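Probable translation initiation factor eIF-2B subunit epsilon (Schizosaccharomyces pombe, PDB 5B04) is the epsilon subunit of eIF2B, the complex that catalyses exchange of GDP for GTP on the gamma subunit of translation initiation factor eIF2. Local coordinates at residues I[22-27]-I[38-43]; I[52-57]-I[127-132]; I[66-71]-I[93-98]; I[131-136]-I[290-295]. All coordinates share one frame; numbering follows the deposited sequence.

Contact 1. Residues I[22-27]-I[38-43]; sequences VLSDSY and KPRCLL
S24 lies at the edge of the R40 guanidinium, its CA in the plane of the group. The nearest guanidinium atom is R40 NH2, 4.0 Å from S24 CA and 3.8 Å from D25 N. R40 starts out extended, with CG anti to the backbone N (chi1 180°). R40 CD lies 3.9 Å from Y27 CB; the bend at chi3 beyond it turns NE. Y27 OH is hydrogen-bonded to R273. The contact lies at the C-terminal end of strand 19-23, within the nucleotidyl transferase region. In catalytic relatives the loop after this first strand generally carries the nucleotide-binding signature. The other half of the contact is S24 against C41. S24 OG is anti to its own backbone N (chi1 -179°) and lies 3.4 Å from C41 CB and 3.3 Å from C41 SG. R40 and C41 belong to a short 3-10 turn, closed by L42 N bonding to P39 O at 3.1 Å. R40 NH1 forms a salt bridge with D129. D25 OD1 accepts a hydrogen bond from the backbone N of A72.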
# COMPACT_ATOMS: atom_id res chain seq x y z
N VAL I 22 -39.64 -6.93 48.41
CA VAL I 22 -38.80 -5.79 48.74
C VAL I 22 -39.15 -5.24 50.12
O VAL I 22 -40.25 -4.72 50.33
CB VAL I 22 -38.94 -4.66 47.70
CG1 VAL I 22 -38.00 -3.52 48.05
CG2 VAL I 22 -38.65 -5.19 46.31
N LEU I 23 -38.22 -5.35 51.05
CA LEU I 23 -38.40 -4.77 52.37
C LEU I 23 -37.90 -3.34 52.40
O LEU I 23 -36.80 -3.06 52.88
CB LEU I 23 -37.69 -5.59 53.44
CG LEU I 23 -38.54 -6.63 54.17
CD1 LEU I 23 -38.75 -7.87 53.30
CD2 LEU I 23 -37.91 -6.99 55.50
N SER I 24 -38.72 -2.42 51.88
CA SER I 24 -38.43 -1.00 52.01
C SER I 24 -38.52 -0.61 53.48
O SER I 24 -38.93 -1.42 54.31
CB SER I 24 -39.40 -0.17 51.17
OG SER I 24 -39.11 1.21 51.27
N ASP I 25 -38.01 0.55 53.80
CA ASP I 25 -38.13 1.03 55.14
C ASP I 25 -37.17 0.32 56.04
O ASP I 25 -37.19 0.53 57.23
CB ASP I 25 -39.53 0.76 55.66
CG ASP I 25 -39.81 1.46 56.95
OD1 ASP I 25 -40.25 2.61 56.91
OD2 ASP I 25 -39.60 0.86 58.01
N SER I 26 -36.35 -0.54 55.48
CA SER I 26 -35.45 -1.31 56.29
C SER I 26 -34.45 -0.44 56.98
O SER I 26 -34.17 -0.63 58.15
CB SER I 26 -34.75 -2.35 55.46
OG SER I 26 -35.46 -3.56 55.54
N TYR I 27 -33.89 0.51 56.26
CA TYR I 27 -32.81 1.29 56.81
C TYR I 27 -33.15 2.72 57.11
O TYR I 27 -32.31 3.49 57.50
CB TYR I 27 -31.58 1.17 55.94
CG TYR I 27 -31.18 -0.25 55.80
CD1 TYR I 27 -30.42 -0.86 56.76
CD2 TYR I 27 -31.60 -0.99 54.75
CE1 TYR I 27 -30.07 -2.18 56.65
CE2 TYR I 27 -31.25 -2.30 54.63
CZ TYR I 27 -30.49 -2.89 55.59
OH TYR I 27 -30.14 -4.19 55.46
N LYS I 38 -39.40 12.38 53.42
CA LYS I 38 -39.74 11.39 52.41
C LYS I 38 -38.99 10.08 52.68
O LYS I 38 -37.85 10.11 53.12
CB LYS I 38 -39.41 11.91 51.00
CG LYS I 38 -37.92 12.10 50.74
CD LYS I 38 -37.64 12.27 49.26
CE LYS I 38 -38.37 13.48 48.70
NZ LYS I 38 -38.16 13.62 47.23
N PRO I 39 -39.61 8.93 52.38
CA PRO I 39 -39.01 7.63 52.71
C PRO I 39 -37.63 7.42 52.08
O PRO I 39 -37.31 8.07 51.09
CB PRO I 39 -40.02 6.64 52.14
CG PRO I 39 -40.69 7.39 51.04
CD PRO I 39 -40.82 8.78 51.56
N ARG I 40 -36.84 6.53 52.67
CA ARG I 40 -35.49 6.26 52.19
C ARG I 40 -35.49 5.75 50.75
O ARG I 40 -34.58 6.05 49.98
CB ARG I 40 -34.80 5.24 53.10
CG ARG I 40 -33.39 4.88 52.67
CD ARG I 40 -32.99 3.51 53.18
NE ARG I 40 -33.99 2.50 52.84
CZ ARG I 40 -34.10 1.92 51.65
NH1 ARG I 40 -33.27 2.25 50.67
NH2 ARG I 40 -35.05 1.01 51.44
N CYS I 41 -36.52 4.98 50.40
CA CYS I 41 -36.60 4.38 49.07
C CYS I 41 -36.93 5.41 47.99
O CYS I 41 -36.89 5.10 46.80
CB CYS I 41 -37.64 3.27 49.06
SG CYS I 41 -39.34 3.83 49.36
N LEU I 42 -37.26 6.63 48.40
CA LEU I 42 -37.57 7.69 47.44
C LEU I 42 -36.47 8.74 47.38
O LEU I 42 -36.59 9.73 46.66
CB LEU I 42 -38.91 8.35 47.79
CG LEU I 42 -40.16 7.55 47.40
CD1 LEU I 42 -41.42 8.36 47.67
CD2 LEU I 42 -40.09 7.12 45.95
N LEU I 43 -35.41 8.53 48.15
CA LEU I 43 -34.25 9.42 48.10
C LEU I 43 -33.55 9.28 46.76
O LEU I 43 -33.42 8.18 46.23
CB LEU I 43 -33.28 9.12 49.25
CG LEU I 43 -33.82 9.24 50.67
CD1 LEU I 43 -32.70 9.00 51.68
CD2 LEU I 43 -34.48 10.59 50.89

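Contact 2. Residues I[52-57]-I[127-132]; sequences EYTFEF and SGDVVS
D129 meets T54 of helix 50-61 through one carboxylate oxygen. T54 OG1 donates to D129 OD1 at 2.8 Å, and D129 accepts with the anti lone pair, on the side away from its other oxygen. The two side chains cross at about a right angle. That other oxygen, OD2, is taken by the R40 salt bridge. V130 comes next and uses both backbone and side chain. Its amide V130 N donates to T54 OG1 at 3.0 Å, a bent bond of 138°. T54 OG1 lies beside its own backbone N (chi1 -58°), which places it between these two partners. V130 CG2 meets the F57 ring obliquely, 3.5 Å from F57 CD2. V131 follows with a CH-pi contact: its CG1 lies over one face of the Y53 ring, 3.9 Å from the ring centroid and 3.5 Å from Y53 CG. S132 closes the segment, with its CB 3.5 Å from F57 CD1, while S132 OG is bonded to Y270 O. Helix 52-57 and strand 130-132 pass at 52°, with axes 6.5 Å apart. The helix thus packs against a short strand that pairs with strand 271-273, within the nucleotidyl transferase region. All seven touching residues are buried. The T54 hydroxyl both gives and accepts a bond, so one buried oxygen ties the helix to the D129 carboxylate and to the backbone of the next residue. V130 and V131 add apolar packing on F57 and Y53.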
# COMPACT_ATOMS: atom_id res chain seq x y z
N GLU I 52 -36.16 2.99 42.10
CA GLU I 52 -36.14 2.76 40.66
C GLU I 52 -35.04 1.77 40.26
O GLU I 52 -35.21 0.97 39.34
CB GLU I 52 -35.96 4.07 39.90
CG GLU I 52 -37.20 4.95 39.87
CD GLU I 52 -38.27 4.42 38.93
OE1 GLU I 52 -37.94 3.57 38.07
OE2 GLU I 52 -39.43 4.86 39.04
N TYR I 53 -33.92 1.83 40.97
CA TYR I 53 -32.82 0.90 40.74
C TYR I 53 -33.24 -0.53 41.08
O TYR I 53 -32.97 -1.46 40.33
CB TYR I 53 -31.60 1.29 41.58
CG TYR I 53 -30.87 2.51 41.07
CD1 TYR I 53 -30.03 2.43 39.97
CD2 TYR I 53 -30.99 3.73 41.72
CE1 TYR I 53 -29.35 3.54 39.51
CE2 TYR I 53 -30.32 4.85 41.26
CZ TYR I 53 -29.50 4.75 40.16
OH TYR I 53 -28.82 5.85 39.70
N THR I 54 -33.90 -0.68 42.23
CA THR I 54 -34.37 -1.98 42.68
C THR I 54 -35.34 -2.59 41.67
O THR I 54 -35.26 -3.77 41.36
CB THR I 54 -35.06 -1.88 44.06
OG1 THR I 54 -34.14 -1.34 45.01
CG2 THR I 54 -35.52 -3.25 44.53
N PHE I 55 -36.25 -1.76 41.17
CA PHE I 55 -37.24 -2.21 40.19
C PHE I 55 -36.59 -2.60 38.86
O PHE I 55 -36.94 -3.62 38.27
CB PHE I 55 -38.29 -1.13 39.96
CG PHE I 55 -39.30 -1.03 41.07
CD1 PHE I 55 -39.49 -2.07 41.96
CD2 PHE I 55 -40.05 0.12 41.23
CE1 PHE I 55 -40.41 -1.98 42.98
CE2 PHE I 55 -40.97 0.23 42.26
CZ PHE I 55 -41.15 -0.83 43.13
N GLU I 56 -35.65 -1.78 38.40
CA GLU I 56 -34.93 -2.08 37.16
C GLU I 56 -34.13 -3.37 37.29
O GLU I 56 -33.89 -4.07 36.31
CB GLU I 56 -34.00 -0.92 36.78
CG GLU I 56 -34.72 0.32 36.26
CD GLU I 56 -35.31 0.13 34.87
OE1 GLU I 56 -34.93 -0.85 34.19
OE2 GLU I 56 -36.15 0.95 34.47
N PHE I 57 -33.72 -3.68 38.52
CA PHE I 57 -32.99 -4.91 38.80
C PHE I 57 -33.92 -6.12 38.77
O PHE I 57 -33.61 -7.13 38.15
CB PHE I 57 -32.30 -4.81 40.16
CG PHE I 57 -31.75 -6.12 40.65
CD1 PHE I 57 -30.64 -6.69 40.05
CD2 PHE I 57 -32.34 -6.78 41.72
CE1 PHE I 57 -30.13 -7.89 40.51
CE2 PHE I 57 -31.83 -7.98 42.18
CZ PHE I 57 -30.72 -8.54 41.57
N SER I 127 -33.74 -6.74 51.30
CA SER I 127 -33.97 -5.77 52.37
C SER I 127 -33.29 -4.44 52.03
O SER I 127 -32.07 -4.37 51.92
CB SER I 127 -33.46 -6.31 53.70
OG SER I 127 -33.87 -5.48 54.78
N GLY I 128 -34.09 -3.40 51.88
CA GLY I 128 -33.59 -2.09 51.49
C GLY I 128 -33.76 -1.86 50.01
O GLY I 128 -34.79 -2.23 49.43
N ASP I 129 -32.77 -1.24 49.38
CA ASP I 129 -32.78 -1.03 47.94
C ASP I 129 -31.46 -1.45 47.31
O ASP I 129 -30.39 -1.12 47.83
CB ASP I 129 -33.09 0.43 47.60
CG ASP I 129 -34.55 0.77 47.77
OD1 ASP I 129 -35.37 0.32 46.94
OD2 ASP I 129 -34.89 1.50 48.72
N VAL I 130 -31.54 -2.17 46.20
CA VAL I 130 -30.34 -2.65 45.53
C VAL I 130 -30.04 -1.87 44.25
O VAL I 130 -30.95 -1.34 43.60
CB VAL I 130 -30.44 -4.15 45.17
CG1 VAL I 130 -30.72 -4.97 46.41
CG2 VAL I 130 -31.52 -4.37 44.13
N VAL I 131 -28.76 -1.80 43.92
CA VAL I 131 -28.32 -1.27 42.64
C VAL I 131 -27.50 -2.36 41.95
O VAL I 131 -26.44 -2.75 42.43
CB VAL I 131 -27.49 0.02 42.80
CG1 VAL I 131 -28.39 1.20 43.08
CG2 VAL I 131 -26.47 -0.14 43.91
N SER I 132 -28.01 -2.87 40.83
CA SER I 132 -27.34 -3.98 40.18
C SER I 132 -27.74 -4.17 38.73
O SER I 132 -28.91 -4.02 38.37
CB SER I 132 -27.60 -5.28 40.95
OG SER I 132 -26.87 -6.35 40.39

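Contact 3. Residues I[66-71]-I[93-98]; sequences VYVFCC and FSVNTI
I98 and F69 lie side by side on neighbouring parallel strands and point the same way. I98 CB begins the contact, 3.9 Å from F69 CD1. Its branch CG2, anti to the backbone N, reaches the ring at F69 CE1, 3.5 Å away. CG1 takes the other position, beside the backbone N, and the chain continues extended (chi2 -179°) to CD1. That tip lies over one face of the F69 ring, 4.2 Å from its centroid, in a CH-pi contact. It also comes 4.1 Å from Y67 CD1. V66 CG2 makes a similar contact over a face of the F93 ring. V68 CG2 touches V95 CG1 on the V66 side of the sheet. Five backbone hydrogen bonds hold the strands in register. They run from V66 N to S94 O at 2.8 Å through to C70 N to I98 O at 3.2 Å. The bond of I98 N to V68 O is nearly straight at the hydrogen (176°), though the donor stands above the carbonyl plane. Helix 74-83 links strand 65-70 to strand 94-99 and touches V95 and T97. This is a beta-alpha-beta crossover in the parallel part of a mixed, Rossmann-like sheet, as in nucleotidyl transferase domains.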
# COMPACT_ATOMS: atom_id res chain seq x y z
N VAL I 66 -44.27 -8.13 42.56
CA VAL I 66 -43.47 -7.50 43.61
C VAL I 66 -44.32 -7.03 44.79
O VAL I 66 -45.35 -6.37 44.61
CB VAL I 66 -42.68 -6.29 43.06
CG1 VAL I 66 -42.00 -5.53 44.19
CG2 VAL I 66 -41.65 -6.76 42.04
N TYR I 67 -43.89 -7.39 45.99
CA TYR I 67 -44.52 -6.90 47.21
C TYR I 67 -43.55 -6.04 48.01
O TYR I 67 -42.50 -6.52 48.45
CB TYR I 67 -45.04 -8.06 48.06
CG TYR I 67 -46.15 -8.83 47.41
CD1 TYR I 67 -47.42 -8.29 47.29
CD2 TYR I 67 -45.93 -10.11 46.90
CE1 TYR I 67 -48.45 -9.00 46.69
CE2 TYR I 67 -46.95 -10.82 46.30
CZ TYR I 67 -48.20 -10.26 46.20
OH TYR I 67 -49.22 -10.97 45.60
N VAL I 68 -43.91 -4.78 48.21
CA VAL I 68 -43.04 -3.85 48.91
C VAL I 68 -43.52 -3.61 50.35
O VAL I 68 -44.43 -2.82 50.58
CB VAL I 68 -42.96 -2.49 48.18
CG1 VAL I 68 -41.90 -1.61 48.82
CG2 VAL I 68 -42.67 -2.71 46.71
N PHE I 69 -42.89 -4.31 51.29
CA PHE I 69 -43.16 -4.08 52.70
C PHE I 69 -42.65 -2.71 53.11
O PHE I 69 -41.45 -2.43 53.03
CB PHE I 69 -42.52 -5.17 53.57
CG PHE I 69 -43.30 -6.44 53.63
CD1 PHE I 69 -44.37 -6.57 54.50
CD2 PHE I 69 -42.97 -7.52 52.82
CE1 PHE I 69 -45.09 -7.75 54.57
CE2 PHE I 69 -43.69 -8.70 52.88
CZ PHE I 69 -44.75 -8.81 53.75
N CYS I 70 -43.55 -1.84 53.55
CA CYS I 70 -43.19 -0.47 53.89
C CYS I 70 -43.99 0.06 55.07
O CYS I 70 -45.17 -0.24 55.22
CB CYS I 70 -43.39 0.44 52.67
SG CYS I 70 -45.07 0.43 52.01
N CYS I 71 -43.33 0.84 55.92
CA CYS I 71 -43.97 1.41 57.10
C CYS I 71 -44.04 2.93 57.05
O CYS I 71 -45.07 3.50 56.70
CB CYS I 71 -43.24 0.97 58.37
SG CYS I 71 -43.78 1.83 59.86
N PHE I 93 -43.67 -6.26 35.77
CA PHE I 93 -44.25 -6.89 36.95
C PHE I 93 -45.33 -6.02 37.60
O PHE I 93 -45.34 -4.80 37.44
CB PHE I 93 -43.16 -7.20 37.98
CG PHE I 93 -42.26 -6.04 38.29
CD1 PHE I 93 -42.66 -5.04 39.16
CD2 PHE I 93 -40.99 -5.96 37.73
CE1 PHE I 93 -41.83 -3.98 39.46
CE2 PHE I 93 -40.16 -4.90 38.03
CZ PHE I 93 -40.58 -3.91 38.89
N SER I 94 -46.23 -6.67 38.33
CA SER I 94 -47.24 -5.96 39.11
C SER I 94 -46.66 -5.59 40.47
O SER I 94 -45.95 -6.39 41.08
CB SER I 94 -48.49 -6.82 39.28
OG SER I 94 -48.25 -7.92 40.13
N VAL I 95 -46.96 -4.39 40.93
CA VAL I 95 -46.44 -3.94 42.22
C VAL I 95 -47.55 -3.74 43.24
O VAL I 95 -48.52 -3.02 42.99
CB VAL I 95 -45.66 -2.62 42.08
CG1 VAL I 95 -44.74 -2.42 43.27
CG2 VAL I 95 -44.86 -2.61 40.79
N ASN I 96 -47.41 -4.40 44.38
CA ASN I 96 -48.37 -4.27 45.47
C ASN I 96 -47.67 -3.91 46.78
O ASN I 96 -46.66 -4.52 47.13
CB ASN I 96 -49.17 -5.56 45.64
CG ASN I 96 -50.13 -5.80 44.50
OD1 ASN I 96 -50.83 -4.89 44.05
ND2 ASN I 96 -50.18 -7.04 44.02
N THR I 97 -48.20 -2.92 47.48
CA THR I 97 -47.62 -2.49 48.74
C THR I 97 -48.26 -3.21 49.92
O THR I 97 -49.44 -3.54 49.89
CB THR I 97 -47.77 -0.97 48.95
OG1 THR I 97 -49.15 -0.61 48.91
CG2 THR I 97 -47.02 -0.21 47.86
N ILE I 98 -47.46 -3.47 50.95
CA ILE I 98 -47.97 -4.05 52.18
C ILE I 98 -47.55 -3.21 53.38
O ILE I 98 -46.39 -3.23 53.79
CB ILE I 98 -47.48 -5.50 52.39
CG1 ILE I 98 -47.92 -6.39 51.22
CG2 ILE I 98 -48.02 -6.06 53.70
CD1 ILE I 98 -47.50 -7.84 51.36

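Contact 4. Residues I[131-136]-I[290-295]; sequences VSNVPL and RWVYPF
N133 turns its CG toward the loop, between its backbone N and carbonyl carbon (chi1 50°), and chi2 near 4° then turns the amide against the W291-Y293 backbone. V292 holds CG1 anti to its backbone N, which sets V292 CG1 against the facing backbone, 3.8 Å from N133 N. The arrangement joins an ST turn to an irregular loop. In the turn, S132 OG accepts from V134 N at 3.0 Å; it is also bonded to Y270 O. Residues 290-295 lie between helix 277-288 and strand 307-309, where the chain passes from the nucleotidyl transferase-like part toward the left-handed beta-helix. N133 ND2 grips the loop twice. Its bond to Y293 O is 2.9 Å long and nearly straight (165°), with the acceptor in the N133 amide plane. Its bond to W291 O is also 2.9 Å but weak. One amide nitrogen therefore serves two carbonyls on either side of V292. The loop is folded on itself by F295 N bonding to V292 O at 2.7 Å, and the peptide before P294 is cis. The same loop faces the eIF2B beta subunit. W291 meets F345 of that subunit edge-to-face, and Y293 OH bonds to Y360 OH of the same subunit. S132 O lies at the edge of the F295 ring, near its plane, 3.1 Å from F295 CE2.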
# COMPACT_ATOMS: atom_id res chain seq x y z
N VAL I 131 -28.76 -1.80 43.92
CA VAL I 131 -28.32 -1.27 42.64
C VAL I 131 -27.50 -2.36 41.95
O VAL I 131 -26.44 -2.75 42.43
CB VAL I 131 -27.49 0.02 42.80
CG1 VAL I 131 -28.39 1.20 43.08
CG2 VAL I 131 -26.47 -0.14 43.91
N SER I 132 -28.01 -2.87 40.83
CA SER I 132 -27.34 -3.98 40.18
C SER I 132 -27.74 -4.17 38.73
O SER I 132 -28.91 -4.02 38.37
CB SER I 132 -27.60 -5.28 40.95
OG SER I 132 -26.87 -6.35 40.39
N ASN I 133 -26.76 -4.50 37.90
CA ASN I 133 -27.01 -4.88 36.51
C ASN I 133 -26.81 -6.38 36.34
O ASN I 133 -26.74 -6.88 35.22
CB ASN I 133 -26.09 -4.11 35.56
CG ASN I 133 -24.64 -4.16 35.99
OD1 ASN I 133 -24.28 -4.84 36.95
ND2 ASN I 133 -23.79 -3.44 35.26
N VAL I 134 -26.73 -7.09 37.47
CA VAL I 134 -26.60 -8.54 37.46
C VAL I 134 -27.90 -9.21 37.04
O VAL I 134 -28.92 -9.06 37.71
CB VAL I 134 -26.19 -9.09 38.85
CG1 VAL I 134 -26.34 -10.60 38.89
CG2 VAL I 134 -24.77 -8.67 39.19
N PRO I 135 -27.86 -9.95 35.92
CA PRO I 135 -29.03 -10.73 35.50
C PRO I 135 -29.20 -11.98 36.36
O PRO I 135 -28.31 -12.83 36.39
CB PRO I 135 -28.70 -11.09 34.05
CG PRO I 135 -27.21 -11.11 34.00
CD PRO I 135 -26.74 -10.07 34.97
N LEU I 136 -30.32 -12.07 37.07
CA LEU I 136 -30.56 -13.19 37.97
C LEU I 136 -31.14 -14.39 37.24
O LEU I 136 -31.34 -15.45 37.83
CB LEU I 136 -31.49 -12.79 39.10
CG LEU I 136 -30.89 -11.95 40.23
CD1 LEU I 136 -31.90 -11.79 41.35
CD2 LEU I 136 -29.61 -12.59 40.74
N ARG I 290 -19.18 3.88 35.14
CA ARG I 290 -20.18 3.14 34.37
C ARG I 290 -20.42 1.70 34.85
O ARG I 290 -20.88 0.86 34.07
CB ARG I 290 -19.77 3.12 32.90
CG ARG I 290 -19.24 4.45 32.40
CD ARG I 290 -20.37 5.41 32.09
NE ARG I 290 -21.07 5.03 30.86
CZ ARG I 290 -22.14 5.66 30.39
NH1 ARG I 290 -22.63 6.70 31.04
NH2 ARG I 290 -22.71 5.25 29.26
N TRP I 291 -20.12 1.41 36.11
CA TRP I 291 -20.15 0.04 36.62
C TRP I 291 -21.52 -0.64 36.55
O TRP I 291 -21.60 -1.85 36.40
CB TRP I 291 -19.65 0.00 38.07
CG TRP I 291 -18.17 0.17 38.19
CD1 TRP I 291 -17.50 1.29 38.59
CD2 TRP I 291 -17.17 -0.82 37.90
NE1 TRP I 291 -16.14 1.06 38.57
CE2 TRP I 291 -15.91 -0.23 38.15
CE3 TRP I 291 -17.21 -2.14 37.45
CZ2 TRP I 291 -14.71 -0.91 37.97
CZ3 TRP I 291 -16.02 -2.82 37.27
CH2 TRP I 291 -14.79 -2.21 37.53
N VAL I 292 -22.58 0.14 36.67
CA VAL I 292 -23.92 -0.43 36.70
C VAL I 292 -24.64 -0.24 35.37
O VAL I 292 -25.87 -0.22 35.31
CB VAL I 292 -24.77 0.17 37.84
CG1 VAL I 292 -25.84 -0.81 38.30
CG2 VAL I 292 -23.88 0.55 39.01
N TYR I 293 -23.87 -0.09 34.29
CA TYR I 293 -24.43 0.04 32.95
C TYR I 293 -25.37 -1.12 32.64
O TYR I 293 -25.06 -2.27 32.99
CB TYR I 293 -23.30 0.12 31.91
CG TYR I 293 -23.75 0.46 30.52
CD1 TYR I 293 -23.98 1.78 30.14
CD2 TYR I 293 -23.96 -0.53 29.57
CE1 TYR I 293 -24.40 2.10 28.87
CE2 TYR I 293 -24.38 -0.22 28.29
CZ TYR I 293 -24.60 1.10 27.94
OH TYR I 293 -25.01 1.41 26.67
N PRO I 294 -26.51 -0.85 31.99
CA PRO I 294 -26.96 0.42 31.40
C PRO I 294 -27.57 1.40 32.40
O PRO I 294 -28.03 2.47 31.99
CB PRO I 294 -28.03 -0.03 30.41
CG PRO I 294 -28.62 -1.24 31.04
CD PRO I 294 -27.48 -1.94 31.74
N PHE I 295 -27.58 1.06 33.68
CA PHE I 295 -28.18 1.94 34.68
C PHE I 295 -27.23 3.09 35.01
O PHE I 295 -26.53 3.07 36.02
CB PHE I 295 -28.55 1.15 35.93
CG PHE I 295 -29.43 -0.03 35.66
CD1 PHE I 295 -30.40 0.03 34.68
CD2 PHE I 295 -29.28 -1.21 36.37
CE1 PHE I 295 -31.21 -1.06 34.41
CE2 PHE I 295 -30.08 -2.30 36.10
CZ PHE I 295 -31.05 -2.22 35.13

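In the fold
Contacts 1, 2 and 3 all lie in the nucleotidyl transferase region. Their centres are 11 to 13 Å apart, and each touches the other two. Strands 19-23 and 65-70 are neighbours in one sheet, joining contacts 1 and 3. Helix 50-61 lies between these strands in sequence; its F55 packs on F93, V95 and V66, so contact 2 adjoins contact 3. Both segments of contact 3 fall in sequence between those of contact 2. Contact 4 shares V131 and S132 with contact 2, centres 10 Å apart. Its centre lies about 20 Å from that of contact 1 and 22 Å from that of contact 3. The series runs from the parallel strands to the loop that meets the beta subunit.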